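Local coordinates for D-3-phosphoglycerate dehydrogenase (Sulfolobus tokodaii, PDB 2EKL), which binds NAD and probably catalyses the NAD-dependent oxidation of D-3-phosphoglycerate, the entry step of serine biosynthesis by the phosphorylated route, at residues I71-G76 and K93-P98; G142-I147 and K195-I200; V199-V204 and I227-S232. All coordinates share one frame; numbering follows the deposited sequence.

Contact 1. Residues I71-G76 and K93-P98; sequences IIARAG and KVVYAP
I72 and R74 alternate with K93 and V95 in a ladder of backbone hydrogen bonds, so that strands 71-74 and 93-95 run parallel as neighbours in a beta-alpha-beta unit whose connection contains helix 84-89. I72 N donates to K93 O and R74 N to V95 O, while I72 O receives V95 N at 2.9 Å; all three bonds are nearly straight and lie close to the C=O axis. CA-H groups of I71, A73 and V94 lean on the same carbonyls. On one face of the sheet V95 holds CG1 anti to its carbonyl carbon (chi1 -61°), which leaves CG2 in the crowded position between N and carbonyl carbon, 3.8 Å from A73 CB and 4.3 Å from I71 CG2. On the other face the contact is thinner, V94 CG2 lying 4.4 Å from I72 CB.

Beyond R74 the pairing changes step. An inverse gamma turn centred on A75 takes up one residue, and G76 then faces A97, whose N reaches G76 O at 3.0 Å with an N-H...O angle of 150°. Y96 swings its ring away from the ladder (chi1 64°): P98 CD sits over the ring centre, 3.5 Å above its plane, and G76 O lies in plane at the ring edge, 3.6 Å from CD2.

Outside the pair, strand 49-52 continues the sheet beyond 71-74, whereas 93-95 is an edge strand within this chain. The five-stranded parallel sheet, in order 2-1-3-4-5, is that of the family's substrate-binding domain, and its C-terminal strand ends point toward the NAD side. Helix 289-309 packs on I71 and also supplies N302, whose ND2 is hydrogen-bonded to Y96 O.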
loop_
_atom_site.group_PDB
_atom_site.type_symbol
_atom_site.label_atom_id
_atom_site.label_comp_id
_atom_site.label_asym_id
_atom_site.label_seq_id
_atom_site.Cartn_x
_atom_site.Cartn_y
_atom_site.Cartn_z
ATOM N N ILE A 71 -10.262 -32.483 23.147
ATOM C CA ILE A 71 -10.184 -31.414 22.154
ATOM C C ILE A 71 -9.245 -30.313 22.618
ATOM O O ILE A 71 -9.282 -29.895 23.779
ATOM C CB ILE A 71 -11.565 -30.753 21.891
ATOM C CG1 ILE A 71 -12.580 -31.794 21.423
ATOM C CG2 ILE A 71 -11.426 -29.662 20.826
ATOM C CD1 ILE A 71 -13.981 -31.234 21.246
ATOM N N ILE A 72 -8.398 -29.857 21.703
ATOM C CA ILE A 72 -7.469 -28.769 21.971
ATOM C C ILE A 72 -7.857 -27.686 20.973
ATOM O O ILE A 72 -7.870 -27.928 19.766
ATOM C CB ILE A 72 -6.003 -29.178 21.709
ATOM C CG1 ILE A 72 -5.537 -30.181 22.764
ATOM C CG2 ILE A 72 -5.112 -27.946 21.723
ATOM C CD1 ILE A 72 -4.134 -30.722 22.514
ATOM N N ALA A 73 -8.194 -26.504 21.475
ATOM C CA ALA A 73 -8.587 -25.407 20.600
ATOM C C ALA A 73 -7.584 -24.271 20.656
ATOM O O ALA A 73 -7.260 -23.765 21.729
ATOM C CB ALA A 73 -9.973 -24.894 20.987
ATOM N N ARG A 74 -7.091 -23.879 19.486
ATOM C CA ARG A 74 -6.137 -22.785 19.374
ATOM C C ARG A 74 -6.862 -21.622 18.707
ATOM O O ARG A 74 -7.212 -21.697 17.533
ATOM C CB ARG A 74 -4.940 -23.209 18.517
ATOM C CG ARG A 74 -4.036 -22.063 18.078
ATOM C CD ARG A 74 -3.317 -21.432 19.250
ATOM N NE ARG A 74 -2.598 -20.219 18.867
ATOM C CZ ARG A 74 -1.544 -20.183 18.058
ATOM N NH1 ARG A 74 -1.066 -21.301 17.530
ATOM N NH2 ARG A 74 -0.963 -19.024 17.782
ATOM N N ALA A 75 -7.103 -20.557 19.463
ATOM C CA ALA A 75 -7.787 -19.394 18.913
ATOM C C ALA A 75 -6.760 -18.569 18.145
ATOM O O ALA A 75 -6.345 -17.500 18.591
ATOM C CB ALA A 75 -8.409 -18.565 20.036
ATOM N N GLY A 76 -6.347 -19.095 16.997
ATOM C CA GLY A 76 -5.361 -18.424 16.168
ATOM C C GLY A 76 -5.320 -19.015 14.770
ATOM O O GLY A 76 -6.075 -19.932 14.453
ATOM N N LYS A 93 -8.570 -34.251 19.139
ATOM C CA LYS A 93 -8.930 -33.354 18.044
ATOM C C LYS A 93 -8.350 -31.968 18.282
ATOM O O LYS A 93 -8.527 -31.388 19.354
ATOM C CB LYS A 93 -10.452 -33.244 17.920
ATOM C CG LYS A 93 -11.143 -34.517 17.473
ATOM C CD LYS A 93 -12.645 -34.312 17.388
ATOM C CE LYS A 93 -13.351 -35.570 16.920
ATOM N NZ LYS A 93 -14.824 -35.377 16.869
ATOM N N VAL A 94 -7.658 -31.437 17.279
ATOM C CA VAL A 94 -7.058 -30.113 17.384
ATOM C C VAL A 94 -7.732 -29.179 16.383
ATOM O O VAL A 94 -7.715 -29.434 15.179
ATOM C CB VAL A 94 -5.545 -30.166 17.089
ATOM C CG1 VAL A 94 -4.925 -28.793 17.285
ATOM C CG2 VAL A 94 -4.877 -31.187 17.997
ATOM N N VAL A 95 -8.329 -28.100 16.886
ATOM C CA VAL A 95 -9.015 -27.142 16.026
ATOM C C VAL A 95 -8.481 -25.728 16.184
ATOM O O VAL A 95 -7.937 -25.365 17.225
ATOM C CB VAL A 95 -10.538 -27.108 16.313
ATOM C CG1 VAL A 95 -11.157 -28.471 16.035
ATOM C CG2 VAL A 95 -10.789 -26.682 17.756
ATOM N N TYR A 96 -8.636 -24.935 15.129
ATOM C CA TYR A 96 -8.201 -23.546 15.136
ATOM C C TYR A 96 -8.887 -22.815 13.988
ATOM O O TYR A 96 -9.967 -23.227 13.559
ATOM C CB TYR A 96 -6.669 -23.443 15.034
ATOM C CG TYR A 96 -6.048 -23.956 13.751
ATOM C CD1 TYR A 96 -6.208 -25.283 13.353
ATOM C CD2 TYR A 96 -5.266 -23.118 12.955
ATOM C CE1 TYR A 96 -5.602 -25.766 12.191
ATOM C CE2 TYR A 96 -4.656 -23.588 11.792
ATOM C CZ TYR A 96 -4.829 -24.913 11.418
ATOM O OH TYR A 96 -4.231 -25.381 10.272
ATOM N N ALA A 97 -8.280 -21.743 13.487
ATOM C CA ALA A 97 -8.898 -20.979 12.404
ATOM C C ALA A 97 -8.014 -20.808 11.170
ATOM O O ALA A 97 -7.611 -19.692 10.835
ATOM C CB ALA A 97 -9.329 -19.606 12.927
ATOM N N PRO A 98 -7.717 -21.909 10.465
ATOM C CA PRO A 98 -6.875 -21.839 9.265
ATOM C C PRO A 98 -7.458 -20.970 8.148
ATOM O O PRO A 98 -8.629 -21.097 7.791
ATOM C CB PRO A 98 -6.739 -23.306 8.857
ATOM C CG PRO A 98 -8.033 -23.903 9.317
ATOM C CD PRO A 98 -8.213 -23.279 10.682
#

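Contact 2. Residues G142-I147 and K195-I200; sequences GKTIGI and KNSDVI
D198 carries CG anti to its carbonyl carbon (chi1 -59°), which brings OD2 in line with T144 N, and S197 with a similar torsion (-65°) turns OG toward G146. The setting is the middle of a Rossmann fold, where the first strand, 144-148, lies beside the fourth, 199-202, in the order 3-2-1-4. T144 N meets D198 OD2 at 2.8 Å in an essentially straight bond, using the lone pair that faces away from the other oxygen; OD1 forms a salt bridge with K223. The carboxylate thus ties the start of one strand to the turn before the other. T144 O is gripped twice, by D198 N, tilted out of the carbonyl plane, and by V199 N within it at 3.1 Å. Regular parallel pairing then takes over, with G146 N bound to V199 O at 2.7 Å. K143 crosses D198 at about a right angle, and its NZ bonds to E139 O and bridges to E290 of the second subunit.

On the sheet face of I145 and V199, their CG1 atoms meet at 4.1 Å. S197 OG, hydrogen-bonded to L193 O in the last turn of helix 190-196, nestles 3.2 Å from G146 CA.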
loop_
_atom_site.group_PDB
_atom_site.type_symbol
_atom_site.label_atom_id
_atom_site.label_comp_id
_atom_site.label_asym_id
_atom_site.label_seq_id
_atom_site.Cartn_x
_atom_site.Cartn_y
_atom_site.Cartn_z
ATOM N N GLY A 142 3.797 -2.691 -15.296
ATOM C CA GLY A 142 4.664 -3.181 -16.354
ATOM C C GLY A 142 5.809 -4.055 -15.885
ATOM O O GLY A 142 6.434 -4.756 -16.685
ATOM N N LYS A 143 6.096 -4.022 -14.590
ATOM C CA LYS A 143 7.175 -4.835 -14.062
ATOM C C LYS A 143 6.687 -6.238 -13.732
ATOM O O LYS A 143 5.485 -6.511 -13.744
ATOM C CB LYS A 143 7.794 -4.152 -12.843
ATOM C CG LYS A 143 8.502 -2.865 -13.243
ATOM C CD LYS A 143 9.176 -2.181 -12.083
ATOM C CE LYS A 143 9.805 -0.878 -12.542
ATOM N NZ LYS A 143 10.321 -0.100 -11.393
ATOM N N THR A 144 7.627 -7.127 -13.450
ATOM C CA THR A 144 7.309 -8.513 -13.151
ATOM C C THR A 144 7.398 -8.840 -11.669
ATOM O O THR A 144 8.387 -8.509 -11.015
ATOM C CB THR A 144 8.268 -9.453 -13.906
ATOM O OG1 THR A 144 8.129 -9.240 -15.315
ATOM C CG2 THR A 144 7.965 -10.912 -13.584
ATOM N N ILE A 145 6.364 -9.485 -11.141
ATOM C CA ILE A 145 6.371 -9.884 -9.737
ATOM C C ILE A 145 6.417 -11.407 -9.665
ATOM O O ILE A 145 5.735 -12.100 -10.428
ATOM C CB ILE A 145 5.124 -9.370 -8.970
ATOM C CG1 ILE A 145 5.212 -9.804 -7.502
ATOM C CG2 ILE A 145 3.842 -9.881 -9.628
ATOM C CD1 ILE A 145 4.096 -9.251 -6.619
ATOM N N GLY A 146 7.247 -11.915 -8.764
ATOM C CA GLY A 146 7.383 -13.351 -8.590
ATOM C C GLY A 146 6.805 -13.777 -7.255
ATOM O O GLY A 146 7.321 -13.410 -6.197
ATOM N N ILE A 147 5.727 -14.553 -7.311
ATOM C CA ILE A 147 5.056 -15.041 -6.112
ATOM C C ILE A 147 5.647 -16.394 -5.703
ATOM O O ILE A 147 5.449 -17.395 -6.392
ATOM C CB ILE A 147 3.534 -15.218 -6.360
ATOM C CG1 ILE A 147 2.922 -13.916 -6.890
ATOM C CG2 ILE A 147 2.838 -15.663 -5.071
ATOM C CD1 ILE A 147 3.005 -12.738 -5.928
ATOM N N LYS A 195 15.334 -15.021 -11.762
ATOM C CA LYS A 195 16.030 -14.294 -12.819
ATOM C C LYS A 195 15.203 -13.205 -13.505
ATOM O O LYS A 195 15.761 -12.256 -14.058
ATOM C CB LYS A 195 16.538 -15.278 -13.880
ATOM C CG LYS A 195 17.501 -16.328 -13.340
ATOM C CD LYS A 195 17.888 -17.338 -14.408
ATOM C CE LYS A 195 18.611 -16.679 -15.569
ATOM N NZ LYS A 195 19.900 -16.065 -15.142
ATOM N N ASN A 196 13.880 -13.321 -13.453
ATOM C CA ASN A 196 13.015 -12.362 -14.137
ATOM C C ASN A 196 12.120 -11.450 -13.296
ATOM O O ASN A 196 11.381 -10.639 -13.853
ATOM C CB ASN A 196 12.135 -13.121 -15.138
ATOM C CG ASN A 196 12.944 -13.773 -16.245
ATOM O OD1 ASN A 196 13.401 -13.103 -17.172
ATOM N ND2 ASN A 196 13.139 -15.083 -16.144
ATOM N N SER A 197 12.181 -11.554 -11.974
ATOM C CA SER A 197 11.308 -10.732 -11.138
ATOM C C SER A 197 11.901 -9.427 -10.625
ATOM O O SER A 197 13.022 -9.396 -10.120
ATOM C CB SER A 197 10.804 -11.551 -9.945
ATOM O OG SER A 197 9.986 -12.628 -10.378
ATOM N N ASP A 198 11.129 -8.352 -10.754
ATOM C CA ASP A 198 11.555 -7.043 -10.274
ATOM C C ASP A 198 11.121 -6.954 -8.814
ATOM O O ASP A 198 11.725 -6.248 -8.010
ATOM C CB ASP A 198 10.901 -5.948 -11.116
ATOM C CG ASP A 198 11.262 -6.065 -12.586
ATOM O OD1 ASP A 198 12.454 -5.903 -12.918
ATOM O OD2 ASP A 198 10.359 -6.338 -13.407
ATOM N N VAL A 199 10.064 -7.693 -8.490
ATOM C CA VAL A 199 9.539 -7.758 -7.132
ATOM C C VAL A 199 9.326 -9.231 -6.810
ATOM O O VAL A 199 8.819 -9.987 -7.642
ATOM C CB VAL A 199 8.173 -7.039 -6.996
ATOM C CG1 VAL A 199 7.641 -7.189 -5.567
ATOM C CG2 VAL A 199 8.314 -5.563 -7.353
ATOM N N ILE A 200 9.725 -9.637 -5.612
ATOM C CA ILE A 200 9.549 -11.016 -5.168
ATOM C C ILE A 200 8.738 -10.969 -3.880
ATOM O O ILE A 200 9.105 -10.255 -2.947
ATOM C CB ILE A 200 10.902 -11.688 -4.878
ATOM C CG1 ILE A 200 11.735 -11.742 -6.161
ATOM C CG2 ILE A 200 10.682 -13.103 -4.333
ATOM C CD1 ILE A 200 13.143 -12.253 -5.955
#

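Contact 3. Residues V199-V204 and I227-S232; sequences VISLHV and IIVNTS. With NAD (nicotinamide-adenine-dinucleotide), chain B.
L202 and S201 stand against N230 and V229 where two parallel Rossmann strands, joined through helix 216-221, run out into the NAD pocket.

Backbone pairing holds the strands together: I200 N to I227 O, V229 N to I200 O, and L202 N to V229 O at 2.9 Å.

Apolar packing lies on the V199 face, where V199 CG2 rests 4.1 Å from I227 CB, the two side chains pointing the same way. On the other face L202 CD1 lies 3.9 Å from N230 CG, the carbon of its side-chain amide.

Polar side chains shape the strand ends. N230 OD1 accepts S232 N in an Asx turn and also S232 OG, the two donors arriving from opposite faces of the amide plane. S201 OG and H203 NE2 are 2.6 Å apart in a hydrogen bond, while T231 OG1 bonds to T109 on helix 102-118.

Two waters fill in where direct pairing stops. Water 1 donates to L202 O and accepts from T231 N at 2.9 Å, bridging the strands as they part; it also bonds to S201 OG. Water 2, in plane at the edge of the H203 ring, links ND1 and T231 OG1 and donates to NAD O4D at 2.9 Å.

The cofactor bonds directly to main-chain oxygens: NAD O3D donates to V204 O, and the carboxamide N7N to T231 O at 3.2 Å. V204 CG1 lies 3.6 Å from adenine C4A.

With both ring nitrogens bonded, the rotation of H203 is fixed, and nicotinamide ribose and carboxamide are read by main-chain oxygens just beyond the strands.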
loop_
_atom_site.group_PDB
_atom_site.type_symbol
_atom_site.label_atom_id
_atom_site.label_comp_id
_atom_site.label_asym_id
_atom_site.label_seq_id
_atom_site.Cartn_x
_atom_site.Cartn_y
_atom_site.Cartn_z
ATOM N N VAL A 199 10.064 -7.693 -8.490
ATOM C CA VAL A 199 9.539 -7.758 -7.132
ATOM C C VAL A 199 9.326 -9.231 -6.810
ATOM O O VAL A 199 8.819 -9.987 -7.642
ATOM C CB VAL A 199 8.173 -7.039 -6.996
ATOM C CG1 VAL A 199 7.641 -7.189 -5.567
ATOM C CG2 VAL A 199 8.314 -5.563 -7.353
ATOM N N ILE A 200 9.725 -9.637 -5.612
ATOM C CA ILE A 200 9.549 -11.016 -5.168
ATOM C C ILE A 200 8.738 -10.969 -3.880
ATOM O O ILE A 200 9.105 -10.255 -2.947
ATOM C CB ILE A 200 10.902 -11.688 -4.878
ATOM C CG1 ILE A 200 11.735 -11.742 -6.161
ATOM C CG2 ILE A 200 10.682 -13.103 -4.333
ATOM C CD1 ILE A 200 13.143 -12.253 -5.955
ATOM N N SER A 201 7.638 -11.713 -3.827
ATOM C CA SER A 201 6.800 -11.721 -2.632
ATOM C C SER A 201 6.730 -13.143 -2.077
ATOM O O SER A 201 6.335 -14.073 -2.779
ATOM C CB SER A 201 5.402 -11.195 -2.970
ATOM O OG SER A 201 4.677 -10.886 -1.796
ATOM N N LEU A 202 7.110 -13.297 -0.812
ATOM C CA LEU A 202 7.141 -14.608 -0.163
ATOM C C LEU A 202 5.876 -14.926 0.624
ATOM O O LEU A 202 5.462 -14.157 1.491
ATOM C CB LEU A 202 8.358 -14.686 0.759
ATOM C CG LEU A 202 9.680 -14.250 0.121
ATOM C CD1 LEU A 202 10.781 -14.300 1.164
ATOM C CD2 LEU A 202 10.019 -15.153 -1.069
ATOM N N HIS A 203 5.275 -16.074 0.321
ATOM C CA HIS A 203 4.038 -16.505 0.971
ATOM C C HIS A 203 4.063 -18.010 1.198
ATOM O O HIS A 203 3.078 -18.706 0.956
ATOM C CB HIS A 203 2.853 -16.137 0.082
ATOM C CG HIS A 203 2.792 -14.681 -0.249
ATOM N ND1 HIS A 203 2.408 -13.731 0.672
ATOM C CD2 HIS A 203 3.135 -14.005 -1.370
ATOM C CE1 HIS A 203 2.517 -12.531 0.131
ATOM N NE2 HIS A 203 2.957 -12.669 -1.107
ATOM N N VAL A 204 5.198 -18.502 1.675
ATOM C CA VAL A 204 5.376 -19.930 1.909
ATOM C C VAL A 204 5.127 -20.383 3.339
ATOM O O VAL A 204 5.165 -19.588 4.279
ATOM C CB VAL A 204 6.813 -20.367 1.549
ATOM C CG1 VAL A 204 7.099 -20.074 0.087
ATOM C CG2 VAL A 204 7.816 -19.644 2.449
ATOM N N ILE A 227 12.987 -5.802 -5.358
ATOM C CA ILE A 227 12.263 -5.439 -4.146
ATOM C C ILE A 227 11.737 -6.767 -3.616
ATOM O O ILE A 227 11.101 -7.529 -4.350
ATOM C CB ILE A 227 11.062 -4.506 -4.435
ATOM C CG1 ILE A 227 11.561 -3.130 -4.874
ATOM C CG2 ILE A 227 10.191 -4.373 -3.185
ATOM C CD1 ILE A 227 10.454 -2.196 -5.319
ATOM N N ILE A 228 12.028 -7.061 -2.357
ATOM C CA ILE A 228 11.582 -8.313 -1.756
ATOM C C ILE A 228 10.582 -8.038 -0.639
ATOM O O ILE A 228 10.862 -7.257 0.266
ATOM C CB ILE A 228 12.781 -9.100 -1.172
ATOM C CG1 ILE A 228 13.842 -9.312 -2.255
ATOM C CG2 ILE A 228 12.309 -10.437 -0.622
ATOM C CD1 ILE A 228 15.143 -9.955 -1.739
ATOM N N VAL A 229 9.419 -8.680 -0.710
ATOM C CA VAL A 229 8.382 -8.495 0.304
ATOM C C VAL A 229 8.161 -9.820 1.013
ATOM O O VAL A 229 8.121 -10.873 0.375
ATOM C CB VAL A 229 7.042 -8.036 -0.331
ATOM C CG1 VAL A 229 6.000 -7.787 0.761
ATOM C CG2 VAL A 229 7.260 -6.767 -1.142
ATOM N N ASN A 230 8.011 -9.775 2.331
ATOM C CA ASN A 230 7.804 -11.001 3.089
ATOM C C ASN A 230 6.775 -10.845 4.203
ATOM O O ASN A 230 7.003 -10.123 5.170
ATOM C CB ASN A 230 9.139 -11.468 3.689
ATOM C CG ASN A 230 9.041 -12.835 4.363
ATOM O OD1 ASN A 230 7.987 -13.470 4.366
ATOM N ND2 ASN A 230 10.149 -13.291 4.937
ATOM N N THR A 231 5.635 -11.513 4.053
ATOM C CA THR A 231 4.605 -11.483 5.085
ATOM C C THR A 231 4.311 -12.909 5.526
ATOM O O THR A 231 3.309 -13.163 6.189
ATOM C CB THR A 231 3.288 -10.839 4.596
ATOM O OG1 THR A 231 2.812 -11.531 3.436
ATOM C CG2 THR A 231 3.501 -9.371 4.267
ATOM N N SER A 232 5.194 -13.836 5.164
ATOM C CA SER A 232 5.010 -15.238 5.527
ATOM C C SER A 232 5.810 -15.611 6.774
ATOM O O SER A 232 5.292 -15.529 7.891
ATOM C CB SER A 232 5.382 -16.147 4.345
ATOM O OG SER A 232 6.727 -15.976 3.934
HETATM P PA NAD B . -0.989 -21.834 2.255
HETATM O O1A NAD B . -2.309 -21.609 1.639
HETATM O O2A NAD B . -0.784 -23.168 2.953
HETATM O O5B NAD B . 0.103 -21.612 1.103
HETATM C C5B NAD B . 1.477 -21.808 1.397
HETATM C C4B NAD B . 2.128 -22.248 -0.050
HETATM O O4B NAD B . 3.558 -22.110 -0.033
HETATM C C3B NAD B . 1.661 -23.690 -0.442
HETATM O O3B NAD B . 1.076 -23.719 -1.743
HETATM C C2B NAD B . 2.944 -24.506 -0.246
HETATM O O2B NAD B . 3.079 -25.704 -0.971
HETATM C C1B NAD B . 3.928 -23.434 -0.540
HETATM N N9A NAD B . 5.331 -23.774 -0.142
HETATM C C8A NAD B . 5.827 -24.390 0.999
HETATM N N7A NAD B . 7.174 -24.487 0.912
HETATM C C5A NAD B . 7.558 -23.943 -0.266
HETATM C C6A NAD B . 8.824 -23.737 -0.943
HETATM N N6A NAD B . 9.963 -24.129 -0.395
HETATM N N1A NAD B . 8.855 -23.101 -2.230
HETATM C C2A NAD B . 7.656 -22.656 -2.876
HETATM N N3A NAD B . 6.419 -22.855 -2.220
HETATM C C4A NAD B . 6.384 -23.484 -0.946
HETATM O O3 NAD B . -0.716 -20.702 3.369
HETATM P PN NAD B . -1.207 -19.167 3.432
HETATM O O1N NAD B . -1.293 -18.613 2.073
HETATM O O2N NAD B . -2.486 -19.216 4.200
HETATM O O5D NAD B . -0.044 -18.603 4.334
HETATM C C5D NAD B . 1.202 -18.290 3.749
HETATM C C4D NAD B . 2.192 -17.797 4.783
HETATM O O4D NAD B . 1.778 -16.580 5.377
HETATM C C3D NAD B . 2.469 -18.746 5.984
HETATM O O3D NAD B . 3.870 -18.785 6.299
HETATM C C2D NAD B . 1.608 -18.197 7.064
HETATM O O2D NAD B . 1.932 -18.717 8.339
HETATM C C1D NAD B . 1.836 -16.738 6.784
HETATM N N1N NAD B . 0.879 -15.756 7.368
HETATM C C2N NAD B . 1.416 -14.589 7.995
HETATM C C3N NAD B . 0.518 -13.635 8.560
HETATM C C7N NAD B . 1.066 -12.420 9.206
HETATM O O7N NAD B . 0.407 -11.947 10.277
HETATM N N7N NAD B . 2.154 -11.781 8.799
HETATM C C4N NAD B . -0.942 -13.906 8.470
HETATM C C5N NAD B . -1.473 -15.096 7.831
HETATM C C6N NAD B . -0.541 -16.029 7.275
HETATM O O HOH W 1 5.312 -11.521 1.123
HETATM O O HOH W 2 1.996 -14.357 3.495
#

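How the contacts relate
From the N terminus, contact 1 comes first, closing a short loop through helix 84-89 at the edge of the five-stranded sheet. Helix 102-118 then leads on to the second, seven-stranded sheet. Contact 2 closes the longer loop from 142-147 to 195-200, spanning the first half of the Rossmann fold, and contact 3 closes a 22-residue loop through helix 216-221. These two loops meet and overlap on V199 and I200, neither enclosing the other, making strand 199-202 the seam between the halves: G146 O to S201 N and D198 O to I227 N probably add further bonds. Contact 1 precedes both and stays separate, its nearest atoms about 12 Å from contact 3, on the opposite side of the chain's centre.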